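Probable mannosyltransferase KTR4 (Saccharomyces cerevisiae, PDB 5A07) is a probable mannosyltransferase of the GT-A glycosyltransferase fold whose lumenal part binds guanosine-5'-diphosphate together with a manganese ion. Local coordinates at residues B[140-146]-B[164-169]; B[115-119]-B[231-235]; B[292-298]-B[420-425]. All coordinates share one frame; numbering follows the deposited sequence.

Interaction 1: B[140-146]-B[164-169]; sequences FLNDEEF and VEFGTI. With GDP (guanosine-5'-diphosphate), chain F.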
loop_
_atom_site.group_PDB
_atom_site.type_symbol
_atom_site.label_atom_id
_atom_site.label_comp_id
_atom_site.label_asym_id
_atom_site.label_seq_id
_atom_site.Cartn_x
_atom_site.Cartn_y
_atom_site.Cartn_z
ATOM N N PHE B 140 -15.211 10.234 -3.107
ATOM C CA PHE B 140 -15.697 9.221 -2.229
ATOM C C PHE B 140 -16.493 8.149 -3.006
ATOM O O PHE B 140 -17.357 8.505 -3.823
ATOM C CB PHE B 140 -16.639 9.809 -1.190
ATOM C CG PHE B 140 -16.002 10.824 -0.326
ATOM C CD1 PHE B 140 -15.915 12.143 -0.729
ATOM C CD2 PHE B 140 -15.418 10.449 0.856
ATOM C CE1 PHE B 140 -15.324 13.095 0.046
ATOM C CE2 PHE B 140 -14.807 11.416 1.637
ATOM C CZ PHE B 140 -14.759 12.705 1.265
ATOM N N LEU B 141 -16.249 6.898 -2.691
ATOM C CA LEU B 141 -16.941 5.778 -3.302
ATOM C C LEU B 141 -17.518 4.879 -2.301
ATOM O O LEU B 141 -16.980 4.718 -1.228
ATOM C CB LEU B 141 -15.992 4.944 -4.195
ATOM C CG LEU B 141 -15.252 5.665 -5.311
ATOM C CD1 LEU B 141 -14.243 4.762 -6.102
ATOM C CD2 LEU B 141 -16.248 6.348 -6.272
ATOM N N ASN B 142 -18.678 4.268 -2.633
ATOM C CA ASN B 142 -19.358 3.378 -1.730
ATOM C C ASN B 142 -20.126 2.319 -2.546
ATOM O O ASN B 142 -20.552 2.616 -3.662
ATOM C CB ASN B 142 -20.309 4.274 -0.898
ATOM C CG ASN B 142 -21.025 3.551 0.257
ATOM O OD1 ASN B 142 -20.948 2.334 0.486
ATOM N ND2 ASN B 142 -21.748 4.363 1.023
ATOM N N ASP B 143 -20.323 1.139 -1.982
ATOM C CA ASP B 143 -21.159 0.119 -2.634
ATOM C C ASP B 143 -22.662 0.426 -2.480
ATOM O O ASP B 143 -23.446 -0.134 -3.215
ATOM C CB ASP B 143 -20.867 -1.292 -2.098
ATOM C CG ASP B 143 -21.048 -1.420 -0.605
ATOM O OD1 ASP B 143 -20.469 -0.643 0.187
ATOM O OD2 ASP B 143 -21.743 -2.346 -0.158
ATOM N N GLU B 144 -23.031 1.271 -1.512
ATOM C CA GLU B 144 -24.400 1.803 -1.352
ATOM C C GLU B 144 -24.337 3.232 -1.719
ATOM O O GLU B 144 -23.243 3.790 -1.772
ATOM C CB GLU B 144 -24.804 1.728 0.093
ATOM C CG GLU B 144 -24.971 0.348 0.635
ATOM C CD GLU B 144 -25.389 0.441 2.099
ATOM O OE1 GLU B 144 -25.316 1.578 2.673
ATOM O OE2 GLU B 144 -25.805 -0.588 2.688
ATOM N N GLU B 145 -25.499 3.865 -1.918
ATOM C CA GLU B 145 -25.582 5.277 -2.225
ATOM C C GLU B 145 -25.225 6.074 -0.973
ATOM O O GLU B 145 -25.702 5.780 0.089
ATOM C CB GLU B 145 -26.977 5.731 -2.644
ATOM C CG GLU B 145 -27.740 4.849 -3.630
ATOM C CD GLU B 145 -27.367 5.022 -5.108
ATOM O OE1 GLU B 145 -26.819 6.080 -5.544
ATOM O OE2 GLU B 145 -27.644 4.048 -5.860
ATOM N N PHE B 146 -24.453 7.107 -1.121
ATOM C CA PHE B 146 -24.210 8.038 0.001
ATOM C C PHE B 146 -25.491 8.806 0.312
ATOM O O PHE B 146 -26.144 9.309 -0.616
ATOM C CB PHE B 146 -23.093 9.017 -0.376
ATOM C CG PHE B 146 -21.707 8.416 -0.311
ATOM C CD1 PHE B 146 -21.162 8.096 0.912
ATOM C CD2 PHE B 146 -20.976 8.183 -1.450
ATOM C CE1 PHE B 146 -19.878 7.568 1.025
ATOM C CE2 PHE B 146 -19.676 7.655 -1.351
ATOM C CZ PHE B 146 -19.145 7.343 -0.109
ATOM N N VAL B 164 -15.583 18.109 -3.957
ATOM C CA VAL B 164 -15.893 16.798 -3.499
ATOM C C VAL B 164 -16.817 16.070 -4.497
ATOM O O VAL B 164 -17.753 16.678 -4.980
ATOM C CB VAL B 164 -16.494 16.793 -2.108
ATOM C CG1 VAL B 164 -15.506 17.442 -1.119
ATOM C CG2 VAL B 164 -17.775 17.620 -2.082
ATOM N N GLU B 165 -16.547 14.819 -4.811
ATOM C CA GLU B 165 -17.451 14.032 -5.652
ATOM C C GLU B 165 -17.756 12.735 -4.988
ATOM O O GLU B 165 -16.908 12.163 -4.274
ATOM C CB GLU B 165 -16.826 13.809 -7.046
ATOM C CG GLU B 165 -16.638 15.111 -7.840
ATOM C CD GLU B 165 -16.074 14.934 -9.267
ATOM O OE1 GLU B 165 -15.513 13.853 -9.596
ATOM O OE2 GLU B 165 -16.061 15.948 -9.998
ATOM N N PHE B 166 -18.997 12.297 -5.127
ATOM C CA PHE B 166 -19.494 11.073 -4.511
ATOM C C PHE B 166 -20.006 10.127 -5.525
ATOM O O PHE B 166 -20.827 10.542 -6.371
ATOM C CB PHE B 166 -20.684 11.402 -3.576
ATOM C CG PHE B 166 -20.327 12.412 -2.481
ATOM C CD1 PHE B 166 -20.435 13.784 -2.719
ATOM C CD2 PHE B 166 -19.813 11.989 -1.254
ATOM C CE1 PHE B 166 -20.095 14.715 -1.749
ATOM C CE2 PHE B 166 -19.456 12.906 -0.293
ATOM C CZ PHE B 166 -19.563 14.261 -0.531
ATOM N N GLY B 167 -19.578 8.885 -5.463
ATOM C CA GLY B 167 -19.992 7.877 -6.418
ATOM C C GLY B 167 -20.393 6.588 -5.803
ATOM O O GLY B 167 -19.835 6.110 -4.798
ATOM N N THR B 168 -21.365 5.951 -6.448
ATOM C CA THR B 168 -21.731 4.624 -6.068
ATOM C C THR B 168 -21.077 3.560 -6.967
ATOM O O THR B 168 -20.919 3.764 -8.091
ATOM C CB THR B 168 -23.278 4.450 -6.188
ATOM O OG1 THR B 168 -23.873 5.552 -5.509
ATOM C CG2 THR B 168 -23.725 3.173 -5.512
ATOM N N ILE B 169 -20.765 2.417 -6.445
ATOM C CA ILE B 169 -20.102 1.394 -7.255
ATOM C C ILE B 169 -21.211 0.466 -7.725
ATOM O O ILE B 169 -21.970 -0.024 -6.909
ATOM C CB ILE B 169 -19.134 0.561 -6.418
ATOM C CG1 ILE B 169 -18.046 1.480 -5.805
ATOM C CG2 ILE B 169 -18.511 -0.567 -7.280
ATOM C CD1 ILE B 169 -17.387 0.864 -4.602
HETATM P PB GDP F . -8.684 -2.761 7.421
HETATM O O1B GDP F . -9.001 -3.216 8.795
HETATM O O2B GDP F . -8.162 -3.694 6.490
HETATM O O3B GDP F . -8.041 -1.426 7.413
HETATM O O3A GDP F . -10.182 -2.648 6.808
HETATM P PA GDP F . -11.218 -1.449 6.744
HETATM O O1A GDP F . -12.536 -1.785 7.292
HETATM O O2A GDP F . -10.714 -0.129 7.162
HETATM O "O5'" GDP F . -11.456 -1.389 5.185
HETATM C "C5'" GDP F . -10.632 -0.797 4.173
HETATM C "C4'" GDP F . -11.276 0.404 3.501
HETATM O "O4'" GDP F . -12.438 -0.065 2.806
HETATM C "C3'" GDP F . -11.728 1.501 4.450
HETATM O "O3'" GDP F . -11.654 2.771 3.756
HETATM C "C2'" GDP F . -13.180 1.101 4.754
HETATM O "O2'" GDP F . -13.991 2.226 5.067
HETATM C "C1'" GDP F . -13.583 0.545 3.434
HETATM N N9 GDP F . -14.596 -0.534 3.513
HETATM C C8 GDP F . -14.498 -1.758 4.093
HETATM N N7 GDP F . -15.675 -2.470 3.864
HETATM C C5 GDP F . -16.487 -1.665 3.113
HETATM C C6 GDP F . -17.834 -1.816 2.532
HETATM O O6 GDP F . -18.384 -2.940 2.765
HETATM N N1 GDP F . -18.341 -0.779 1.851
HETATM C C2 GDP F . -17.660 0.419 1.700
HETATM N N2 GDP F . -18.227 1.410 1.020
HETATM N N3 GDP F . -16.410 0.609 2.224
HETATM C C4 GDP F . -15.790 -0.399 2.864
HETATM O O HOH W 1 -22.707 -2.154 -5.005
HETATM O O HOH W 2 -23.499 7.745 -3.900
#
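F140 and F166 sit beside each other on the parallel strands 138-142 and 164-168, which helix 148-156 joins into a beta-alpha-beta unit of the GT-A fold. Both rings leave the same side of the sheet, each CG anti to its carbonyl carbon, and point the same way. Their planes differ by only 13°, yet the rings are slid apart and barely overlap, meeting where CD1 of F140 lies 3.6 Å from CE2 of F166. F146, returning after the turn, crosses F166 at about a right angle: the edge of F166 is directed at one face of the F146 ring in a T-shaped contact (planes at 70°), while CB of N142 lies over the opposite face, near its rim. Large flat side chains suit this layer, which I154 and K151 of helix 148-156 also border.

On the other side of the sheet L141 pairs with G167. Because G167 has no side chain, CD2 of L141 can settle 4.0 Å from its CA. The strands are stitched by F140 N to E165 O and G167 N to F140 O, both 2.8 Å.

At the strand ends, the hydroxyl OG1 of T168 donates to OE1 of E145 from above the carboxylate plane, and a water links the same OG1 to the backbone N of F146. N142 and D143 turn their acceptors to the guanine of GDP. The backbone N of E144 holds OD1 of N142 in an Asx turn. OD1 of D143 takes the hydrogen of GDP N1 at 2.7 Å, and OD1 of N142 accepts one from GDP N2 at 2.9 Å.

Interaction 2: B[115-119]-B[231-235]; sequences DLEDI and LEPNV. With MN (manganese (II) ion), chain G; GDP (guanosine-5'-diphosphate), chain F.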
loop_
_atom_site.group_PDB
_atom_site.type_symbol
_atom_site.label_atom_id
_atom_site.label_comp_id
_atom_site.label_asym_id
_atom_site.label_seq_id
_atom_site.Cartn_x
_atom_site.Cartn_y
_atom_site.Cartn_z
ATOM N N ASP B 115 -19.270 5.588 8.247
ATOM C CA ASP B 115 -17.865 5.941 8.564
ATOM C C ASP B 115 -17.734 7.423 8.633
ATOM O O ASP B 115 -16.625 7.972 8.722
ATOM C CB ASP B 115 -16.958 5.407 7.470
ATOM C CG ASP B 115 -16.796 3.927 7.536
ATOM O OD1 ASP B 115 -16.617 3.407 8.664
ATOM O OD2 ASP B 115 -16.870 3.246 6.495
ATOM N N LEU B 116 -18.856 8.136 8.573
ATOM C CA LEU B 116 -18.781 9.583 8.459
ATOM C C LEU B 116 -17.873 10.298 9.490
ATOM O O LEU B 116 -16.977 11.075 9.129
ATOM C CB LEU B 116 -20.177 10.244 8.519
ATOM C CG LEU B 116 -20.117 11.727 8.502
ATOM C CD1 LEU B 116 -19.607 12.255 7.188
ATOM C CD2 LEU B 116 -21.576 12.213 8.744
ATOM N N GLU B 117 -18.042 9.947 10.744
ATOM C CA GLU B 117 -17.240 10.658 11.759
ATOM C C GLU B 117 -15.747 10.359 11.691
ATOM O O GLU B 117 -14.922 11.265 11.843
ATOM C CB GLU B 117 -17.755 10.305 13.144
ATOM C CG GLU B 117 -19.096 10.823 13.424
ATOM C CD GLU B 117 -19.562 10.377 14.821
ATOM O OE1 GLU B 117 -19.835 9.144 15.014
ATOM O OE2 GLU B 117 -19.607 11.303 15.696
ATOM N N ASP B 118 -15.427 9.131 11.383
ATOM C CA ASP B 118 -14.036 8.639 11.346
ATOM C C ASP B 118 -13.337 9.125 10.106
ATOM O O ASP B 118 -12.167 9.407 10.137
ATOM C CB ASP B 118 -14.049 7.105 11.431
ATOM C CG ASP B 118 -14.245 6.623 12.855
ATOM O OD1 ASP B 118 -14.185 7.479 13.784
ATOM O OD2 ASP B 118 -14.458 5.429 13.066
ATOM N N ILE B 119 -14.054 9.217 9.005
ATOM C CA ILE B 119 -13.452 9.797 7.807
ATOM C C ILE B 119 -13.287 11.257 7.920
ATOM O O ILE B 119 -12.264 11.812 7.451
ATOM C CB ILE B 119 -14.158 9.363 6.480
ATOM C CG1 ILE B 119 -13.195 9.530 5.306
ATOM C CG2 ILE B 119 -15.461 10.140 6.228
ATOM C CD1 ILE B 119 -11.953 8.674 5.275
ATOM N N LEU B 231 -7.112 7.409 1.294
ATOM C CA LEU B 231 -7.372 7.811 2.661
ATOM C C LEU B 231 -8.410 6.879 3.284
ATOM O O LEU B 231 -9.432 6.559 2.661
ATOM C CB LEU B 231 -7.935 9.220 2.660
ATOM C CG LEU B 231 -8.093 9.828 4.028
ATOM C CD1 LEU B 231 -6.750 10.081 4.707
ATOM C CD2 LEU B 231 -8.834 11.140 3.848
ATOM N N GLU B 232 -8.132 6.379 4.487
ATOM C CA GLU B 232 -9.071 5.516 5.201
ATOM C C GLU B 232 -9.548 6.214 6.480
ATOM O O GLU B 232 -8.931 7.178 6.941
ATOM C CB GLU B 232 -8.427 4.198 5.620
ATOM C CG GLU B 232 -8.116 3.310 4.441
ATOM C CD GLU B 232 -8.071 1.823 4.739
ATOM O OE1 GLU B 232 -8.080 1.397 5.924
ATOM O OE2 GLU B 232 -7.798 1.095 3.764
ATOM N N PRO B 233 -10.678 5.766 6.991
ATOM C CA PRO B 233 -11.161 6.365 8.230
ATOM C C PRO B 233 -10.205 6.153 9.404
ATOM O O PRO B 233 -9.509 5.141 9.462
ATOM C CB PRO B 233 -12.473 5.612 8.506
ATOM C CG PRO B 233 -12.886 5.114 7.193
ATOM C CD PRO B 233 -11.603 4.764 6.497
ATOM N N ASN B 234 -10.236 7.088 10.348
ATOM C CA ASN B 234 -9.549 6.884 11.631
ATOM C C ASN B 234 -7.992 6.805 11.549
ATOM O O ASN B 234 -7.383 6.062 12.275
ATOM C CB ASN B 234 -10.077 5.622 12.315
ATOM C CG ASN B 234 -9.855 5.660 13.810
ATOM O OD1 ASN B 234 -9.683 6.731 14.396
ATOM N ND2 ASN B 234 -9.796 4.490 14.430
ATOM N N VAL B 235 -7.393 7.595 10.674
ATOM C CA VAL B 235 -5.944 7.645 10.591
ATOM C C VAL B 235 -5.500 8.988 11.023
ATOM O O VAL B 235 -6.303 9.942 11.152
ATOM C CB VAL B 235 -5.433 7.309 9.166
ATOM C CG1 VAL B 235 -5.967 5.994 8.751
ATOM C CG2 VAL B 235 -5.837 8.376 8.145
HETATM MN MN MN G . -8.681 0.613 7.861
HETATM P PB GDP F . -8.684 -2.761 7.421
HETATM O O1B GDP F . -9.001 -3.216 8.795
HETATM O O2B GDP F . -8.162 -3.694 6.490
HETATM O O3B GDP F . -8.041 -1.426 7.413
HETATM O O3A GDP F . -10.182 -2.648 6.808
HETATM P PA GDP F . -11.218 -1.449 6.744
HETATM O O1A GDP F . -12.536 -1.785 7.292
HETATM O O2A GDP F . -10.714 -0.129 7.162
HETATM O "O5'" GDP F . -11.456 -1.389 5.185
HETATM C "C5'" GDP F . -10.632 -0.797 4.173
HETATM C "C4'" GDP F . -11.276 0.404 3.501
HETATM O "O4'" GDP F . -12.438 -0.065 2.806
HETATM C "C3'" GDP F . -11.728 1.501 4.450
HETATM O "O3'" GDP F . -11.654 2.771 3.756
HETATM C "C2'" GDP F . -13.180 1.101 4.754
HETATM O "O2'" GDP F . -13.991 2.226 5.067
HETATM C "C1'" GDP F . -13.583 0.545 3.434
HETATM N N9 GDP F . -14.596 -0.534 3.513
HETATM C C8 GDP F . -14.498 -1.758 4.093
HETATM N N7 GDP F . -15.675 -2.470 3.864
HETATM C C5 GDP F . -16.487 -1.665 3.113
HETATM C C6 GDP F . -17.834 -1.816 2.532
HETATM O O6 GDP F . -18.384 -2.940 2.765
HETATM N N1 GDP F . -18.341 -0.779 1.851
HETATM C C2 GDP F . -17.660 0.419 1.700
HETATM N N2 GDP F . -18.227 1.410 1.020
HETATM N N3 GDP F . -16.410 0.609 2.224
HETATM C C4 GDP F . -15.790 -0.399 2.864
HETATM O O HOH W 3 -9.747 2.624 8.598
HETATM O O HOH W 4 -9.337 -0.151 10.008
#
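The pyrrolidine ring of P233 has the methyl CD1 of I119 over one face and a manganese-bound water over the other. Its rim is met from three directions: CB of D118 lies 3.6 Å from CB of P233, CB of D115 approaches CG, and the ribose O3' of GDP comes to 3.4 Å from CD of P233. The same I119 methyl, CD1, also covers a face of the flat E232-P233 peptide, 3.6 Å from C of E232. It reaches there because CG1 of I119 is anti to the backbone N (chi1 -158°), and a branched aliphatic chain fills the place between helix 116-131 and the loop. A proline, rigid and with no N-H to satisfy, suits a place between an apolar methyl and the ribose.

One backbone bond pins the loop to the first turn of the helix: N of N234 donates to O of D118 at 3.0 Å, from well above the carbonyl plane. S122, farther along the helix, binds O of E232 and N of V235.

The E232 chain, extended beyond CG, reaches the metal. Its OE1 binds manganese at 2.2 Å, while OE2 forms a salt bridge with R230, which, with the metal bond, should limit rotation of the carboxylate. D115 borders the ribose, its OD2 paired with R112. H381, O2A and O3B of GDP and two waters complete six ligands, a metal-diphosphate site consistent with the place of the DXD motif in GT-A glycosyltransferases.

Interaction 3: B[292-298]-B[420-425]; sequences AFAWLKD and TWIRHS. With ACT (acetate ion), chain H.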
loop_
_atom_site.group_PDB
_atom_site.type_symbol
_atom_site.label_atom_id
_atom_site.label_comp_id
_atom_site.label_asym_id
_atom_site.label_seq_id
_atom_site.Cartn_x
_atom_site.Cartn_y
_atom_site.Cartn_z
ATOM N N ALA B 292 11.640 -5.839 -7.222
ATOM C CA ALA B 292 12.016 -5.972 -5.825
ATOM C C ALA B 292 12.065 -7.418 -5.394
ATOM O O ALA B 292 11.357 -7.838 -4.509
ATOM C CB ALA B 292 11.070 -5.169 -4.958
ATOM N N PHE B 293 12.930 -8.220 -6.025
ATOM C CA PHE B 293 12.879 -9.656 -5.831
ATOM C C PHE B 293 13.370 -10.133 -4.491
ATOM O O PHE B 293 12.798 -11.035 -3.931
ATOM C CB PHE B 293 13.661 -10.369 -6.953
ATOM C CG PHE B 293 13.203 -9.977 -8.319
ATOM C CD1 PHE B 293 11.896 -10.171 -8.715
ATOM C CD2 PHE B 293 14.084 -9.415 -9.221
ATOM C CE1 PHE B 293 11.464 -9.792 -9.990
ATOM C CE2 PHE B 293 13.655 -9.062 -10.492
ATOM C CZ PHE B 293 12.332 -9.224 -10.862
ATOM N N ALA B 294 14.415 -9.507 -3.941
ATOM C CA ALA B 294 14.875 -9.888 -2.659
ATOM C C ALA B 294 13.799 -9.679 -1.545
ATOM O O ALA B 294 13.609 -10.514 -0.638
ATOM C CB ALA B 294 16.160 -9.129 -2.364
ATOM N N TRP B 295 13.105 -8.578 -1.634
ATOM C CA TRP B 295 12.022 -8.253 -0.690
ATOM C C TRP B 295 10.931 -9.298 -0.687
ATOM O O TRP B 295 10.436 -9.665 0.385
ATOM C CB TRP B 295 11.447 -6.900 -1.072
ATOM C CG TRP B 295 10.366 -6.308 -0.254
ATOM C CD1 TRP B 295 10.428 -5.942 1.045
ATOM C CD2 TRP B 295 9.055 -5.946 -0.697
ATOM N NE1 TRP B 295 9.240 -5.389 1.448
ATOM C CE2 TRP B 295 8.396 -5.345 0.387
ATOM C CE3 TRP B 295 8.381 -6.076 -1.873
ATOM C CZ2 TRP B 295 7.088 -4.899 0.309
ATOM C CZ3 TRP B 295 7.091 -5.589 -1.967
ATOM C CH2 TRP B 295 6.460 -5.012 -0.873
ATOM N N LEU B 296 10.568 -9.842 -1.843
ATOM C CA LEU B 296 9.620 -10.965 -1.922
ATOM C C LEU B 296 10.157 -12.317 -1.357
ATOM O O LEU B 296 9.395 -13.168 -0.938
ATOM C CB LEU B 296 9.233 -11.203 -3.351
ATOM C CG LEU B 296 8.666 -10.014 -4.112
ATOM C CD1 LEU B 296 8.387 -10.360 -5.544
ATOM C CD2 LEU B 296 7.366 -9.567 -3.403
ATOM N N LYS B 297 11.465 -12.490 -1.297
ATOM C CA LYS B 297 12.072 -13.785 -1.005
ATOM C C LYS B 297 12.791 -13.843 0.321
ATOM O O LYS B 297 13.368 -14.870 0.646
ATOM C CB LYS B 297 13.051 -14.140 -2.118
ATOM C CG LYS B 297 12.480 -14.203 -3.491
ATOM C CD LYS B 297 11.390 -15.229 -3.685
ATOM C CE LYS B 297 11.821 -16.623 -3.237
ATOM N NZ LYS B 297 10.751 -17.675 -3.518
ATOM N N ASP B 298 12.695 -12.797 1.153
ATOM C CA ASP B 298 13.391 -12.749 2.404
ATOM C C ASP B 298 12.745 -13.644 3.422
ATOM O O ASP B 298 11.639 -13.358 3.952
ATOM C CB ASP B 298 13.485 -11.319 2.987
ATOM C CG ASP B 298 14.518 -11.218 4.106
ATOM O OD1 ASP B 298 15.010 -12.270 4.586
ATOM O OD2 ASP B 298 14.769 -10.099 4.627
ATOM N N THR B 420 14.003 -4.937 5.481
ATOM C CA THR B 420 14.239 -5.675 4.244
ATOM C C THR B 420 14.199 -4.766 3.006
ATOM O O THR B 420 15.080 -4.828 2.137
ATOM C CB THR B 420 13.261 -6.860 4.101
ATOM O OG1 THR B 420 13.502 -7.758 5.173
ATOM C CG2 THR B 420 13.412 -7.578 2.746
ATOM N N TRP B 421 13.233 -3.869 2.970
ATOM C CA TRP B 421 13.127 -2.907 1.898
ATOM C C TRP B 421 14.374 -1.946 1.895
ATOM O O TRP B 421 14.957 -1.682 0.824
ATOM C CB TRP B 421 11.808 -2.049 2.078
ATOM C CG TRP B 421 11.598 -1.135 0.936
ATOM C CD1 TRP B 421 11.989 0.178 0.830
ATOM C CD2 TRP B 421 11.047 -1.491 -0.325
ATOM N NE1 TRP B 421 11.718 0.637 -0.399
ATOM C CE2 TRP B 421 11.141 -0.378 -1.135
ATOM C CE3 TRP B 421 10.529 -2.699 -0.855
ATOM C CZ2 TRP B 421 10.701 -0.372 -2.438
ATOM C CZ3 TRP B 421 10.065 -2.709 -2.189
ATOM C CH2 TRP B 421 10.183 -1.559 -2.967
ATOM N N ILE B 422 14.754 -1.475 3.052
ATOM C CA ILE B 422 15.958 -0.603 3.162
ATOM C C ILE B 422 17.195 -1.357 2.683
ATOM O O ILE B 422 17.977 -0.836 1.868
ATOM C CB ILE B 422 16.206 -0.105 4.591
ATOM C CG1 ILE B 422 15.095 0.868 4.994
ATOM C CG2 ILE B 422 17.581 0.619 4.715
ATOM C CD1 ILE B 422 15.050 1.175 6.452
ATOM N N ARG B 423 17.351 -2.555 3.168
ATOM C CA ARG B 423 18.567 -3.350 2.863
ATOM C C ARG B 423 18.685 -3.723 1.390
ATOM O O ARG B 423 19.785 -3.665 0.819
ATOM C CB ARG B 423 18.571 -4.586 3.724
ATOM C CG ARG B 423 19.747 -5.569 3.478
ATOM C CD ARG B 423 19.649 -6.768 4.399
ATOM N NE ARG B 423 19.756 -6.281 5.739
ATOM C CZ ARG B 423 18.894 -6.463 6.764
ATOM N NH1 ARG B 423 17.837 -7.234 6.636
ATOM N NH2 ARG B 423 19.157 -5.858 7.924
ATOM N N HIS B 424 17.583 -4.108 0.769
ATOM C CA HIS B 424 17.604 -4.752 -0.555
ATOM C C HIS B 424 16.971 -3.970 -1.686
ATOM O O HIS B 424 17.233 -4.253 -2.875
ATOM C CB HIS B 424 16.896 -6.099 -0.517
ATOM C CG HIS B 424 17.586 -7.087 0.346
ATOM N ND1 HIS B 424 18.773 -7.689 -0.024
ATOM C CD2 HIS B 424 17.262 -7.586 1.548
ATOM C CE1 HIS B 424 19.154 -8.501 0.935
ATOM N NE2 HIS B 424 18.260 -8.454 1.907
ATOM N N SER B 425 16.106 -3.017 -1.383
ATOM C CA SER B 425 15.367 -2.394 -2.432
ATOM C C SER B 425 15.772 -0.989 -2.660
ATOM O O SER B 425 15.417 -0.440 -3.680
ATOM C CB SER B 425 13.866 -2.384 -2.199
ATOM O OG SER B 425 13.376 -3.673 -2.075
HETATM C C ACT H . 11.109 -21.485 -2.879
HETATM O O ACT H . 11.745 -21.356 -1.798
HETATM O OXT ACT H . 10.811 -20.544 -3.661
HETATM C CH3 ACT H . 10.656 -22.883 -3.283
HETATM O O HOH W 5 14.248 -6.146 -3.265
HETATM O O HOH W 6 17.414 -9.279 4.557
#
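Two short helices, 293-297 and 418-425, pack against each other through a T-shaped tryptophan pair, W295 and W421; the axes of 293-297 and 420-425 approach to 8.7 Å, with N-to-C directions 140° apart. The edge of W421 meets the face of W295 with planes at 82°, and its CE3 stands 3.6 Å from CD2 of W295. Each indole puts CG anti to its backbone N, which brings the two rings together. F317 stacks on W295, whose NE1 is taken by N261; CB of S425 lies over the centre of the W421 ring. Small residues leave room for larger ones: CB of A292 touches CZ3 of W421, and CB of A294 lies 3.6 Å from CB of H424. A water joins N of W295 to OG of S425.

T420 serves two ends at once. Its methyl CG2 abuts the edge of the W295 ring, 3.8 Å from CD1, while its hydroxyl OG1 donates to OD2 of D298 at 2.7 Å, arriving on the anti side of the carboxylate. Another water adds a second hydrogen to OD2 and joins it to NH1 of R423 and NE2 of H424.

OD1 of D298 is in turn bonded to OG of S300. A buried carboxylate gripped by a hydroxyl at each oxygen and by a water, with NH1 of R423 4.7 Å from OD2 of D298, would probably remain ionised, so that the largely apolar helix interface closes on a polar, well-satisfied end.

How the interactions relate
Interactions 1 and 2 both touch GDP, at different parts of it: interaction 1 reads the guanine edge, whereas interaction 2 borders the ribose and supplies a manganese ligand beside the diphosphate. Their centres lie 14 Å apart and their nearest atoms about 4 Å, without touching. In sequence, interaction 1 is nested within the loop closed by interaction 2, and helix 116-131 is followed by strand 138-142, so one run of chain reaches both the ribose and the guanine, and the segment 231-235 adds the metal ligand. Interaction 3 belongs to the opposite side of the chain's centre, its centre about 37 Å from that of interaction 1 and 32 Å from that of interaction 2. It joins helices remote from the nucleotide.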